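Local coordinates for twitching motility protein PilT (Aquifex aeolicus, PDB 2EYU), which probably works as the ATP-driven motor that retracts type IV pili and so powers twitching motility, at residues A[36-41]-A[127-132]; A[44-49]-A[66-71]; A[85-90]-A[102-107]; A[138-143]-A[198-203]. The protein carries 1 engineered substitution. All coordinates share one frame; numbering follows the deposited sequence.

Contact 1: residues A[36-41]-A[127-132]; sequences SGKSTT and FGTLHT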
loop_
_atom_site.group_PDB
_atom_site.type_symbol
_atom_site.label_atom_id
_atom_site.label_comp_id
_atom_site.label_asym_id
_atom_site.label_seq_id
_atom_site.Cartn_x
_atom_site.Cartn_y
_atom_site.Cartn_z
ATOM N N SER A 36 -10.593 -3.307 -5.906
ATOM C CA SER A 36 -9.614 -2.341 -6.364
ATOM C C SER A 36 -8.370 -2.973 -6.961
ATOM O O SER A 36 -7.527 -2.246 -7.503
ATOM C CB SER A 36 -9.127 -1.502 -5.151
ATOM O OG SER A 36 -8.580 -2.432 -4.214
ATOM N N GLY A 37 -8.272 -4.287 -6.822
ATOM C CA GLY A 37 -7.116 -5.040 -7.290
ATOM C C GLY A 37 -5.948 -5.020 -6.323
ATOM O O GLY A 37 -4.818 -5.392 -6.651
ATOM N N LYS A 38 -6.190 -4.598 -5.090
ATOM C CA LYS A 38 -5.062 -4.426 -4.164
ATOM C C LYS A 38 -4.421 -5.728 -3.743
ATOM O O LYS A 38 -3.200 -5.823 -3.560
ATOM C CB LYS A 38 -5.550 -3.605 -2.978
ATOM C CG LYS A 38 -6.313 -4.335 -1.897
ATOM C CD LYS A 38 -6.971 -3.276 -1.010
ATOM C CE LYS A 38 -8.366 -3.738 -0.597
ATOM N NZ LYS A 38 -8.231 -4.768 0.491
ATOM N N SER A 39 -5.185 -6.794 -3.579
ATOM C CA SER A 39 -4.583 -8.090 -3.280
ATOM C C SER A 39 -3.697 -8.547 -4.434
ATOM O O SER A 39 -2.639 -9.134 -4.206
ATOM C CB SER A 39 -5.662 -9.137 -2.983
ATOM O OG SER A 39 -5.803 -9.982 -4.115
ATOM N N THR A 40 -4.085 -8.273 -5.666
ATOM C CA THR A 40 -3.323 -8.655 -6.847
ATOM C C THR A 40 -1.985 -7.921 -6.894
ATOM O O THR A 40 -0.950 -8.461 -7.306
ATOM C CB THR A 40 -4.114 -8.356 -8.135
ATOM O OG1 THR A 40 -5.245 -9.226 -8.210
ATOM C CG2 THR A 40 -3.247 -8.634 -9.353
ATOM N N THR A 41 -1.966 -6.652 -6.470
ATOM C CA THR A 41 -0.690 -5.929 -6.424
ATOM C C THR A 41 0.226 -6.545 -5.374
ATOM O O THR A 41 1.343 -6.954 -5.654
ATOM C CB THR A 41 -0.951 -4.441 -6.156
ATOM O OG1 THR A 41 -1.675 -3.987 -7.313
ATOM C CG2 THR A 41 0.304 -3.567 -6.050
ATOM N N PHE A 127 3.723 -5.888 4.889
ATOM C CA PHE A 127 2.690 -5.491 3.943
ATOM C C PHE A 127 1.332 -5.521 4.641
ATOM O O PHE A 127 1.003 -6.432 5.412
ATOM C CB PHE A 127 2.604 -6.440 2.734
ATOM C CG PHE A 127 3.757 -6.329 1.753
ATOM C CD1 PHE A 127 4.993 -6.870 2.083
ATOM C CD2 PHE A 127 3.595 -5.702 0.530
ATOM C CE1 PHE A 127 6.051 -6.768 1.196
ATOM C CE2 PHE A 127 4.651 -5.591 -0.353
ATOM C CZ PHE A 127 5.884 -6.126 -0.018
ATOM N N GLY A 128 0.504 -4.508 4.384
ATOM C CA GLY A 128 -0.867 -4.575 4.838
ATOM C C GLY A 128 -1.798 -3.961 3.814
ATOM O O GLY A 128 -1.375 -3.295 2.871
ATOM N N THR A 129 -3.103 -4.187 3.973
ATOM C CA THR A 129 -4.061 -3.535 3.107
ATOM C C THR A 129 -5.110 -2.823 3.963
ATOM O O THR A 129 -5.430 -3.264 5.071
ATOM C CB THR A 129 -4.866 -4.439 2.146
ATOM O OG1 THR A 129 -5.574 -5.414 2.930
ATOM C CG2 THR A 129 -3.987 -5.189 1.169
ATOM N N LEU A 130 -5.607 -1.736 3.395
ATOM C CA LEU A 130 -6.753 -1.023 3.953
ATOM C C LEU A 130 -7.695 -0.666 2.795
ATOM O O LEU A 130 -7.270 -0.693 1.629
ATOM C CB LEU A 130 -6.365 0.254 4.655
ATOM C CG LEU A 130 -5.199 0.368 5.620
ATOM C CD1 LEU A 130 -3.896 0.675 4.900
ATOM C CD2 LEU A 130 -5.489 1.458 6.647
ATOM N N HIS A 131 -8.923 -0.315 3.129
ATOM C CA HIS A 131 -9.912 0.093 2.130
ATOM C C HIS A 131 -10.003 1.588 1.909
ATOM O O HIS A 131 -10.936 2.110 1.271
ATOM C CB HIS A 131 -11.294 -0.438 2.558
ATOM C CG HIS A 131 -11.507 -1.853 2.101
ATOM N ND1 HIS A 131 -11.884 -2.860 2.964
ATOM C CD2 HIS A 131 -11.429 -2.432 0.883
ATOM C CE1 HIS A 131 -12.010 -3.993 2.300
ATOM N NE2 HIS A 131 -11.739 -3.767 1.031
ATOM N N THR A 132 -9.030 2.339 2.410
ATOM C CA THR A 132 -8.997 3.788 2.182
ATOM C C THR A 132 -8.688 4.114 0.740
ATOM O O THR A 132 -8.070 3.324 0.018
ATOM C CB THR A 132 -7.935 4.445 3.085
ATOM O OG1 THR A 132 -6.705 3.732 2.894
ATOM C CG2 THR A 132 -8.297 4.313 4.554
#

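Contact 2: residues A[44-49]-A[66-71]; sequences SMIDYI and YVFKHK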
loop_
_atom_site.group_PDB
_atom_site.type_symbol
_atom_site.label_atom_id
_atom_site.label_comp_id
_atom_site.label_asym_id
_atom_site.label_seq_id
_atom_site.Cartn_x
_atom_site.Cartn_y
_atom_site.Cartn_z
ATOM N N SER A 44 1.605 -9.856 -6.472
ATOM C CA SER A 44 2.635 -9.723 -7.487
ATOM C C SER A 44 3.963 -9.265 -6.872
ATOM O O SER A 44 5.029 -9.716 -7.314
ATOM C CB SER A 44 2.235 -8.731 -8.575
ATOM O OG SER A 44 3.411 -8.400 -9.329
HETATM N N MSE A 45 3.896 -8.373 -5.892
HETATM C CA MSE A 45 5.086 -7.867 -5.203
HETATM C C MSE A 45 5.673 -8.916 -4.287
HETATM O O MSE A 45 6.889 -9.125 -4.205
HETATM C CB MSE A 45 4.790 -6.637 -4.345
HETATM C CG MSE A 45 4.317 -5.394 -5.050
HETATM SE SE MSE A 45 3.877 -3.941 -3.857
HETATM C CE MSE A 45 5.710 -3.805 -3.245
ATOM N N ILE A 46 4.866 -9.655 -3.530
ATOM C CA ILE A 46 5.447 -10.732 -2.735
ATOM C C ILE A 46 6.018 -11.828 -3.615
ATOM O O ILE A 46 7.068 -12.430 -3.375
ATOM C CB ILE A 46 4.370 -11.306 -1.792
ATOM C CG1 ILE A 46 3.951 -10.346 -0.669
ATOM C CG2 ILE A 46 4.791 -12.652 -1.223
ATOM C CD1 ILE A 46 2.762 -10.916 0.093
ATOM N N ASP A 47 5.322 -12.152 -4.713
ATOM C CA ASP A 47 5.840 -13.221 -5.562
ATOM C C ASP A 47 7.168 -12.845 -6.227
ATOM O O ASP A 47 7.901 -13.774 -6.555
ATOM C CB ASP A 47 4.850 -13.629 -6.659
ATOM C CG ASP A 47 5.260 -14.954 -7.285
ATOM O OD1 ASP A 47 5.491 -14.975 -8.511
ATOM O OD2 ASP A 47 5.362 -15.956 -6.548
ATOM N N TYR A 48 7.449 -11.560 -6.395
ATOM C CA TYR A 48 8.750 -11.057 -6.792
ATOM C C TYR A 48 9.784 -11.476 -5.757
ATOM O O TYR A 48 10.857 -11.977 -6.088
ATOM C CB TYR A 48 8.801 -9.531 -6.907
ATOM C CG TYR A 48 10.185 -8.959 -7.167
ATOM C CD1 TYR A 48 10.844 -9.095 -8.372
ATOM C CD2 TYR A 48 10.853 -8.269 -6.157
ATOM C CE1 TYR A 48 12.110 -8.572 -8.598
ATOM C CE2 TYR A 48 12.111 -7.745 -6.365
ATOM C CZ TYR A 48 12.746 -7.894 -7.583
ATOM O OH TYR A 48 13.995 -7.358 -7.758
ATOM N N ILE A 49 9.423 -11.200 -4.507
ATOM C CA ILE A 49 10.314 -11.570 -3.413
ATOM C C ILE A 49 10.590 -13.061 -3.522
ATOM O O ILE A 49 11.759 -13.428 -3.626
ATOM C CB ILE A 49 9.704 -11.201 -2.050
ATOM C CG1 ILE A 49 9.209 -9.758 -1.947
ATOM C CG2 ILE A 49 10.700 -11.494 -0.954
ATOM C CD1 ILE A 49 8.338 -9.468 -0.741
ATOM N N TYR A 66 -4.521 -15.756 -3.433
ATOM C CA TYR A 66 -3.643 -16.308 -4.489
ATOM C C TYR A 66 -2.690 -17.263 -3.797
ATOM O O TYR A 66 -2.248 -16.973 -2.674
ATOM C CB TYR A 66 -3.020 -15.158 -5.211
ATOM C CG TYR A 66 -1.924 -15.102 -6.208
ATOM C CD1 TYR A 66 -2.071 -14.247 -7.308
ATOM C CD2 TYR A 66 -0.739 -15.822 -6.127
ATOM C CE1 TYR A 66 -1.094 -14.132 -8.274
ATOM C CE2 TYR A 66 0.252 -15.716 -7.092
ATOM C CZ TYR A 66 0.066 -14.868 -8.165
ATOM O OH TYR A 66 1.030 -14.738 -9.140
ATOM N N VAL A 67 -2.398 -18.400 -4.424
ATOM C CA VAL A 67 -1.479 -19.324 -3.758
ATOM C C VAL A 67 -0.084 -19.198 -4.346
ATOM O O VAL A 67 0.157 -19.150 -5.551
ATOM C CB VAL A 67 -1.929 -20.794 -3.819
ATOM C CG1 VAL A 67 -3.440 -20.885 -3.717
ATOM C CG2 VAL A 67 -1.402 -21.439 -5.091
ATOM N N PHE A 68 0.887 -19.143 -3.431
ATOM C CA PHE A 68 2.241 -18.881 -3.933
ATOM C C PHE A 68 2.981 -20.193 -4.201
ATOM O O PHE A 68 2.905 -21.063 -3.335
ATOM C CB PHE A 68 3.003 -18.024 -2.927
ATOM C CG PHE A 68 2.624 -16.550 -2.994
ATOM C CD1 PHE A 68 2.034 -15.915 -1.922
ATOM C CD2 PHE A 68 2.869 -15.831 -4.149
ATOM C CE1 PHE A 68 1.692 -14.577 -2.005
ATOM C CE2 PHE A 68 2.536 -14.497 -4.241
ATOM C CZ PHE A 68 1.949 -13.868 -3.162
ATOM N N LYS A 69 3.622 -20.234 -5.353
ATOM C CA LYS A 69 4.525 -21.244 -5.878
ATOM C C LYS A 69 5.720 -21.391 -4.945
ATOM O O LYS A 69 6.112 -20.414 -4.289
ATOM C CB LYS A 69 5.017 -20.853 -7.272
ATOM C CG LYS A 69 4.445 -21.574 -8.471
ATOM C CD LYS A 69 5.532 -22.142 -9.378
ATOM C CE LYS A 69 5.077 -22.215 -10.828
ATOM N NZ LYS A 69 5.506 -23.476 -11.502
ATOM N N HIS A 70 6.350 -22.563 -4.841
ATOM C CA HIS A 70 7.546 -22.553 -3.993
ATOM C C HIS A 70 8.803 -22.416 -4.865
ATOM O O HIS A 70 9.266 -23.393 -5.442
ATOM C CB HIS A 70 7.660 -23.785 -3.099
ATOM C CG HIS A 70 8.998 -23.847 -2.416
ATOM N ND1 HIS A 70 9.777 -24.978 -2.405
ATOM C CD2 HIS A 70 9.694 -22.908 -1.730
ATOM C CE1 HIS A 70 10.893 -24.738 -1.738
ATOM N NE2 HIS A 70 10.871 -23.481 -1.311
ATOM N N LYS A 71 9.294 -21.195 -4.898
ATOM C CA LYS A 71 10.406 -20.666 -5.664
ATOM C C LYS A 71 11.653 -20.525 -4.805
ATOM O O LYS A 71 12.100 -21.526 -4.240
ATOM C CB LYS A 71 9.981 -19.315 -6.267
ATOM C CG LYS A 71 8.911 -19.490 -7.344
ATOM C CD LYS A 71 8.398 -18.171 -7.876
ATOM C CE LYS A 71 7.841 -18.240 -9.282
ATOM N NZ LYS A 71 8.857 -18.604 -10.311
#

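Contact 3: residues A[85-90]-A[102-107]; sequences KSFADA and IFVGEM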
loop_
_atom_site.group_PDB
_atom_site.type_symbol
_atom_site.label_atom_id
_atom_site.label_comp_id
_atom_site.label_asym_id
_atom_site.label_seq_id
_atom_site.Cartn_x
_atom_site.Cartn_y
_atom_site.Cartn_z
ATOM N N LYS A 85 -7.497 -17.905 13.976
ATOM C CA LYS A 85 -8.789 -17.265 14.215
ATOM C C LYS A 85 -8.793 -15.754 14.064
ATOM O O LYS A 85 -9.598 -15.204 13.301
ATOM C CB LYS A 85 -9.301 -17.622 15.620
ATOM C CG LYS A 85 -8.417 -17.201 16.779
ATOM C CD LYS A 85 -8.941 -15.939 17.449
ATOM C CE LYS A 85 -7.895 -15.334 18.414
ATOM N NZ LYS A 85 -8.529 -14.384 19.381
ATOM N N SER A 86 -7.934 -15.031 14.771
ATOM C CA SER A 86 -7.948 -13.571 14.726
ATOM C C SER A 86 -6.666 -13.057 14.080
ATOM O O SER A 86 -5.603 -13.668 14.229
ATOM C CB SER A 86 -8.131 -13.016 16.140
ATOM O OG SER A 86 -7.005 -13.323 16.945
ATOM N N PHE A 87 -6.739 -11.950 13.340
ATOM C CA PHE A 87 -5.512 -11.458 12.712
ATOM C C PHE A 87 -4.486 -11.140 13.795
ATOM O O PHE A 87 -3.294 -11.410 13.664
ATOM C CB PHE A 87 -5.766 -10.230 11.849
ATOM C CG PHE A 87 -6.073 -10.501 10.387
ATOM C CD1 PHE A 87 -7.351 -10.892 10.017
ATOM C CD2 PHE A 87 -5.106 -10.358 9.408
ATOM C CE1 PHE A 87 -7.656 -11.140 8.691
ATOM C CE2 PHE A 87 -5.404 -10.613 8.081
ATOM C CZ PHE A 87 -6.683 -11.006 7.718
ATOM N N ALA A 88 -4.983 -10.552 14.884
ATOM C CA ALA A 88 -4.107 -10.179 15.987
ATOM C C ALA A 88 -3.329 -11.389 16.502
ATOM O O ALA A 88 -2.093 -11.393 16.528
ATOM C CB ALA A 88 -4.908 -9.541 17.115
ATOM N N ASP A 89 -4.085 -12.398 16.918
ATOM C CA ASP A 89 -3.547 -13.662 17.395
ATOM C C ASP A 89 -2.408 -14.169 16.511
ATOM O O ASP A 89 -1.264 -14.213 16.951
ATOM C CB ASP A 89 -4.639 -14.736 17.445
ATOM C CG ASP A 89 -4.368 -15.729 18.566
ATOM O OD1 ASP A 89 -4.260 -16.940 18.276
ATOM O OD2 ASP A 89 -4.262 -15.287 19.723
ATOM N N ALA A 90 -2.769 -14.510 15.286
ATOM C CA ALA A 90 -1.871 -14.978 14.250
ATOM C C ALA A 90 -0.732 -14.013 13.985
ATOM O O ALA A 90 0.392 -14.349 13.605
ATOM C CB ALA A 90 -2.644 -15.159 12.947
ATOM N N ILE A 102 6.160 -10.236 6.558
ATOM C CA ILE A 102 4.835 -10.695 6.957
ATOM C C ILE A 102 3.784 -9.945 6.142
ATOM O O ILE A 102 3.930 -8.740 5.947
ATOM C CB ILE A 102 4.473 -10.423 8.419
ATOM C CG1 ILE A 102 3.029 -10.794 8.770
ATOM C CG2 ILE A 102 4.719 -8.965 8.740
ATOM C CD1 ILE A 102 2.905 -11.976 9.707
ATOM N N PHE A 103 2.723 -10.621 5.708
ATOM C CA PHE A 103 1.648 -9.838 5.059
ATOM C C PHE A 103 0.415 -10.020 5.943
ATOM O O PHE A 103 0.042 -11.173 6.159
ATOM C CB PHE A 103 1.492 -10.280 3.616
ATOM C CG PHE A 103 0.212 -9.862 2.907
ATOM C CD1 PHE A 103 -0.356 -8.616 3.066
ATOM C CD2 PHE A 103 -0.424 -10.774 2.070
ATOM C CE1 PHE A 103 -1.531 -8.264 2.417
ATOM C CE2 PHE A 103 -1.593 -10.435 1.418
ATOM C CZ PHE A 103 -2.153 -9.188 1.600
ATOM N N VAL A 104 -0.141 -8.926 6.439
ATOM C CA VAL A 104 -1.350 -8.855 7.236
ATOM C C VAL A 104 -2.512 -8.364 6.367
ATOM O O VAL A 104 -2.605 -7.195 5.979
ATOM C CB VAL A 104 -1.225 -7.935 8.459
ATOM C CG1 VAL A 104 -0.888 -6.508 8.077
ATOM C CG2 VAL A 104 -2.510 -7.966 9.275
ATOM N N GLY A 105 -3.399 -9.296 6.060
ATOM C CA GLY A 105 -4.459 -9.076 5.101
ATOM C C GLY A 105 -5.291 -7.847 5.378
ATOM O O GLY A 105 -5.711 -7.117 4.479
ATOM N N GLU A 106 -5.578 -7.590 6.650
ATOM C CA GLU A 106 -6.430 -6.449 6.969
ATOM C C GLU A 106 -6.201 -6.017 8.411
ATOM O O GLU A 106 -6.038 -6.880 9.271
ATOM C CB GLU A 106 -7.905 -6.786 6.757
ATOM C CG GLU A 106 -8.764 -5.655 6.225
ATOM C CD GLU A 106 -8.117 -4.812 5.148
ATOM O OE1 GLU A 106 -8.265 -3.571 5.187
ATOM O OE2 GLU A 106 -7.464 -5.366 4.238
HETATM N N MSE A 107 -6.197 -4.711 8.598
HETATM C CA MSE A 107 -6.114 -4.065 9.894
HETATM C C MSE A 107 -7.379 -3.227 10.119
HETATM O O MSE A 107 -7.377 -2.039 9.793
HETATM C CB MSE A 107 -4.877 -3.179 10.008
HETATM C CG MSE A 107 -4.458 -2.557 8.685
HETATM SE SE MSE A 107 -3.183 -3.641 7.720
HETATM C CE MSE A 107 -1.953 -3.585 9.208
#

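Contact 4: residues A[138-143]-A[198-203]; sequences TIHRIV and NKLQQV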
loop_
_atom_site.group_PDB
_atom_site.type_symbol
_atom_site.label_atom_id
_atom_site.label_comp_id
_atom_site.label_asym_id
_atom_site.label_seq_id
_atom_site.Cartn_x
_atom_site.Cartn_y
_atom_site.Cartn_z
ATOM N N THR A 138 -5.303 7.283 4.233
ATOM C CA THR A 138 -4.624 6.086 4.735
ATOM C C THR A 138 -3.929 6.366 6.058
ATOM O O THR A 138 -4.037 5.578 7.000
ATOM C CB THR A 138 -3.643 5.568 3.672
ATOM O OG1 THR A 138 -4.433 4.965 2.625
ATOM C CG2 THR A 138 -2.714 4.509 4.240
ATOM N N ILE A 139 -3.275 7.527 6.055
ATOM C CA ILE A 139 -2.538 7.975 7.242
ATOM C C ILE A 139 -3.476 8.325 8.373
ATOM O O ILE A 139 -3.250 8.017 9.535
ATOM C CB ILE A 139 -1.627 9.163 6.895
ATOM C CG1 ILE A 139 -0.573 8.754 5.878
ATOM C CG2 ILE A 139 -1.018 9.766 8.158
ATOM C CD1 ILE A 139 0.199 9.911 5.259
ATOM N N HIS A 140 -4.588 8.965 8.031
ATOM C CA HIS A 140 -5.584 9.310 9.039
ATOM C C HIS A 140 -6.293 8.108 9.629
ATOM O O HIS A 140 -6.622 8.035 10.821
ATOM C CB HIS A 140 -6.607 10.220 8.346
ATOM C CG HIS A 140 -6.121 11.624 8.163
ATOM N ND1 HIS A 140 -5.605 12.383 9.190
ATOM C CD2 HIS A 140 -6.090 12.414 7.072
ATOM C CE1 HIS A 140 -5.271 13.577 8.739
ATOM N NE2 HIS A 140 -5.552 13.616 7.445
ATOM N N ARG A 141 -6.583 7.098 8.804
ATOM C CA ARG A 141 -7.211 5.898 9.344
ATOM C C ARG A 141 -6.274 5.192 10.308
ATOM O O ARG A 141 -6.650 4.731 11.389
ATOM C CB ARG A 141 -7.603 4.940 8.217
ATOM C CG ARG A 141 -7.971 3.542 8.681
ATOM C CD ARG A 141 -9.458 3.280 8.697
ATOM N NE ARG A 141 -10.166 3.617 7.482
ATOM C CZ ARG A 141 -10.796 2.824 6.630
ATOM N NH1 ARG A 141 -10.848 1.514 6.807
ATOM N NH2 ARG A 141 -11.392 3.346 5.561
ATOM N N ILE A 142 -5.006 5.105 9.900
ATOM C CA ILE A 142 -4.034 4.419 10.745
ATOM C C ILE A 142 -3.928 5.154 12.076
ATOM O O ILE A 142 -4.041 4.536 13.129
ATOM C CB ILE A 142 -2.654 4.299 10.091
ATOM C CG1 ILE A 142 -2.596 3.262 8.964
ATOM C CG2 ILE A 142 -1.599 3.991 11.153
ATOM C CD1 ILE A 142 -3.153 1.926 9.436
ATOM N N VAL A 143 -3.731 6.472 12.041
ATOM C CA VAL A 143 -3.531 7.180 13.300
ATOM C C VAL A 143 -4.796 7.279 14.143
ATOM O O VAL A 143 -4.774 7.056 15.356
ATOM C CB VAL A 143 -3.013 8.606 13.004
ATOM C CG1 VAL A 143 -3.067 9.452 14.270
ATOM C CG2 VAL A 143 -1.617 8.512 12.420
ATOM N N ASN A 198 2.963 16.792 11.326
ATOM C CA ASN A 198 1.542 16.765 10.987
ATOM C C ASN A 198 1.186 17.887 10.017
ATOM O O ASN A 198 0.309 18.702 10.313
ATOM C CB ASN A 198 0.661 16.896 12.234
ATOM C CG ASN A 198 -0.749 16.389 11.989
ATOM O OD1 ASN A 198 -0.952 15.496 11.168
ATOM N ND2 ASN A 198 -1.725 16.944 12.701
ATOM N N LYS A 199 1.863 17.930 8.894
ATOM C CA LYS A 199 1.621 18.844 7.790
ATOM C C LYS A 199 1.195 18.050 6.547
ATOM O O LYS A 199 1.864 18.097 5.517
ATOM C CB LYS A 199 2.858 19.654 7.422
ATOM C CG LYS A 199 2.828 21.056 8.027
ATOM C CD LYS A 199 4.154 21.389 8.702
ATOM C CE LYS A 199 3.943 22.309 9.894
ATOM N NZ LYS A 199 3.640 21.509 11.121
ATOM N N LEU A 200 0.087 17.354 6.719
ATOM C CA LEU A 200 -0.420 16.390 5.736
ATOM C C LEU A 200 -0.943 17.126 4.510
ATOM O O LEU A 200 -0.987 16.612 3.392
ATOM C CB LEU A 200 -1.462 15.501 6.403
ATOM C CG LEU A 200 -1.014 14.425 7.387
ATOM C CD1 LEU A 200 -2.030 13.286 7.422
ATOM C CD2 LEU A 200 0.366 13.840 7.095
ATOM N N GLN A 201 -1.334 18.387 4.724
ATOM C CA GLN A 201 -1.721 19.256 3.620
ATOM C C GLN A 201 -0.524 19.519 2.707
ATOM O O GLN A 201 -0.646 19.377 1.490
ATOM C CB GLN A 201 -2.263 20.590 4.117
ATOM C CG GLN A 201 -3.639 20.960 3.583
ATOM C CD GLN A 201 -4.465 21.650 4.656
ATOM O OE1 GLN A 201 -3.968 22.545 5.345
ATOM N NE2 GLN A 201 -5.714 21.230 4.805
ATOM N N GLN A 202 0.593 19.898 3.320
ATOM C CA GLN A 202 1.848 20.094 2.596
ATOM C C GLN A 202 2.422 18.810 2.026
ATOM O O GLN A 202 3.087 18.816 0.987
ATOM C CB GLN A 202 2.840 20.790 3.544
ATOM C CG GLN A 202 2.266 22.104 4.066
ATOM C CD GLN A 202 2.522 23.285 3.156
ATOM O OE1 GLN A 202 2.946 23.152 2.009
ATOM N NE2 GLN A 202 2.265 24.492 3.658
ATOM N N VAL A 203 2.190 17.657 2.646
ATOM C CA VAL A 203 2.617 16.373 2.094
ATOM C C VAL A 203 1.951 16.158 0.732
ATOM O O VAL A 203 2.594 15.653 -0.187
ATOM C CB VAL A 203 2.238 15.203 3.019
ATOM C CG1 VAL A 203 2.324 13.853 2.326
ATOM C CG2 VAL A 203 3.122 15.212 4.269
#

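Contact 1: residues A[36-41]-A[127-132]
The loop before helix 38-52 fits a P-loop (Walker A motif), as expected in this NTPase family, and Lys38 is its likely lysine. From the first turn of the helix its side chain reaches across to Thr129, Leu130 and His131 on the neighbouring 127-132 segment. The chain leaves CB with CG between the backbone N and the carbonyl carbon (chi1 81°) and then bends at chi3 and chi4, running at about a right angle to both Thr129 and His131. The arm touches Thr129 repeatedly and His131 with its end. Lys38 CG meets the Thr129 methyl CG2 at 3.9 Å, Lys38 CD lies 3.7 Å from the carbonyl Leu130 O, and Lys38 CE comes obliquely to the imidazole, 3.6 Å from His131 CD2. These are van der Waals contacts of the aliphatic arm. The ammonium also has a weak, long ion pair with Glu106. In P-loop NTPases this lysine typically binds nucleotide phosphates, and the same role is likely here. At the tip, Lys38 NZ is 3.7 Å from Thr129 OG1 and also 3.7 Å from His131 NE2.

Contact 2: residues A[44-49]-A[66-71]
Two torsions bring Asp47 and Phe68 together: Asp47 places CG trans to its own N (chi1 -166°), beside its carbonyl carbon and on the side facing 66-71, while Phe68 places CG anti to the carbonyl carbon and extends its ring towards the same turn. The helix, 38-52, is the one that follows the probable P-loop in this NTPase fold, and the 66-71 segment is irregular chain between strands 56-61 and 74-79. Asp47 and Phe68 run antiparallel alongside each other with the carboxylate and ring planes only 11° apart. Asp47 CB is 3.5 Å from Phe68 CE2, and Asp47 OD2 is also 3.5 Å from Phe68 CD2, an arrangement in which the oxygen probably feels the weakly positive ring hydrogens. Ile46 comes in over a face instead. Its CG2 methyl makes a CH-pi contact, 4.0 Å from the centroid of the Phe68 ring and 28° off its normal, and lies 3.6 Å from Phe68 CZ. The opposite face carries Tyr66 CD2, 3.9 Å above the Phe68 plane and displaced towards the rim, so the ring is sandwiched between the helix and its own segment. Ala43, one turn earlier in the helix, and Val75 and Gln77 of strand 74-79 also touch Phe68, which thereby joins helix and sheet edge. Lys71 adds a looser outer contact: its charge does not pair with Asp47, as Lys71 NZ stays 5.3 Å from Asp47 OD1, and its aliphatic part passes instead, Lys71 CD lying 4.0 Å from Asp47 OD2.

Contact 3: residues A[85-90]-A[102-107]
Val104, the last residue of strand 101-104, meets Phe87 first: Val104 CG2, trans to its own backbone N, lies 3.5 Å from Phe87 CD2, approaching the ring obliquely. At Gly105 the backbone itself takes over. Gly105 N sits at the ring edge, near its plane, only 3.1 Å from Phe87 CE2, a tight approach, and Gly105 CA is 3.9 Å from Phe87 CZ; without a side chain the glycine lets the aromatic edge come right up to the main chain. Glu106 N follows, 3.3 Å from Phe87 CE2. The chain then turns so that the carbonyl Glu106 O lies over a ring face, 3.6 Å above the Phe87 plane and offset towards the rim. Three consecutive residues thus meet Phe87 along one edge and one face, mostly through backbone atoms. The Glu106 side chain leads away from the ring towards the probable P-loop, and the hydrophobic strand followed by Gly105-Glu106 is consistent with a Walker B motif. Phe87 opens helix 87-97, where it also touches Ile60 of strand 56-61 and Thr112 of helix 110-121; Val104 packs on Leu91 and Thr112, so the contact fills the junction between these two helices and the central parallel strands.

Contact 4: residues A[138-143]-A[198-203]
Leu200, in the first turn of helix 200-209, reaches across to Ile139 and His140 on helix 135-144, a helix-to-helix contact that joins the P-loop NTPase core to the C-terminal helices. From CB, directed at helix 135-144, the side chain runs to CG, placed anti to the carbonyl carbon (chi1 -74°). CB and CG serve as a stem, and at CG the chain forks. The branch that does the touching is CD1, which enters the angle between two successive side chains of the other helix. It meets the branch methyl of the isoleucine, Ile139 CG2, at 3.7 Å, with Ile139 CB behind at 4.2 Å. At roughly a right angle to this it rests over a face of the imidazole: Leu200 CD1 stands 3.8 Å from the His140 ring centroid, 28° off the ring normal, in a CH-pi contact. It leans towards the outer atoms of the ring, 3.5 Å from His140 CE1 and equally 3.5 Å from His140 NE2, while His140 ND1 is further at 4.1 Å. Just before Leu200, Asn198 has positive phi as the C' residue of a Schellman motif closing helix 189-197, and the chain turns there into the next helix. The chemistry is dispersive: one methyl, an isoleucine branch and the face of an imidazole, with neither ring nitrogen bonded to the other segment, so the helices meet here without a directional bond.

In the fold
Contact 1 lies nearest the centre of the chain, about 6 Å away, with contacts 2 and 3 nested inside the loop it closes and contact 4 after it in sequence. Contacts 1 and 2 share helix 38-52, and Phe127 packs on Met45 and Ile49 between them; their centres are about 15 Å apart. Contacts 1 and 3 meet in the central sheet, where strands 125-130 and 101-104 are neighbours, bringing the P-loop close to Glu106. Contact 4, centred about 18 Å from contact 1, follows strand 125-130 through helix 135-144, and Thr132 hydrogen-bonds Thr138. Contacts 2 and 4 lie about 31 Å apart, on opposite sides of the chain's centre; contact 1, with the probable P-loop, is nearer it.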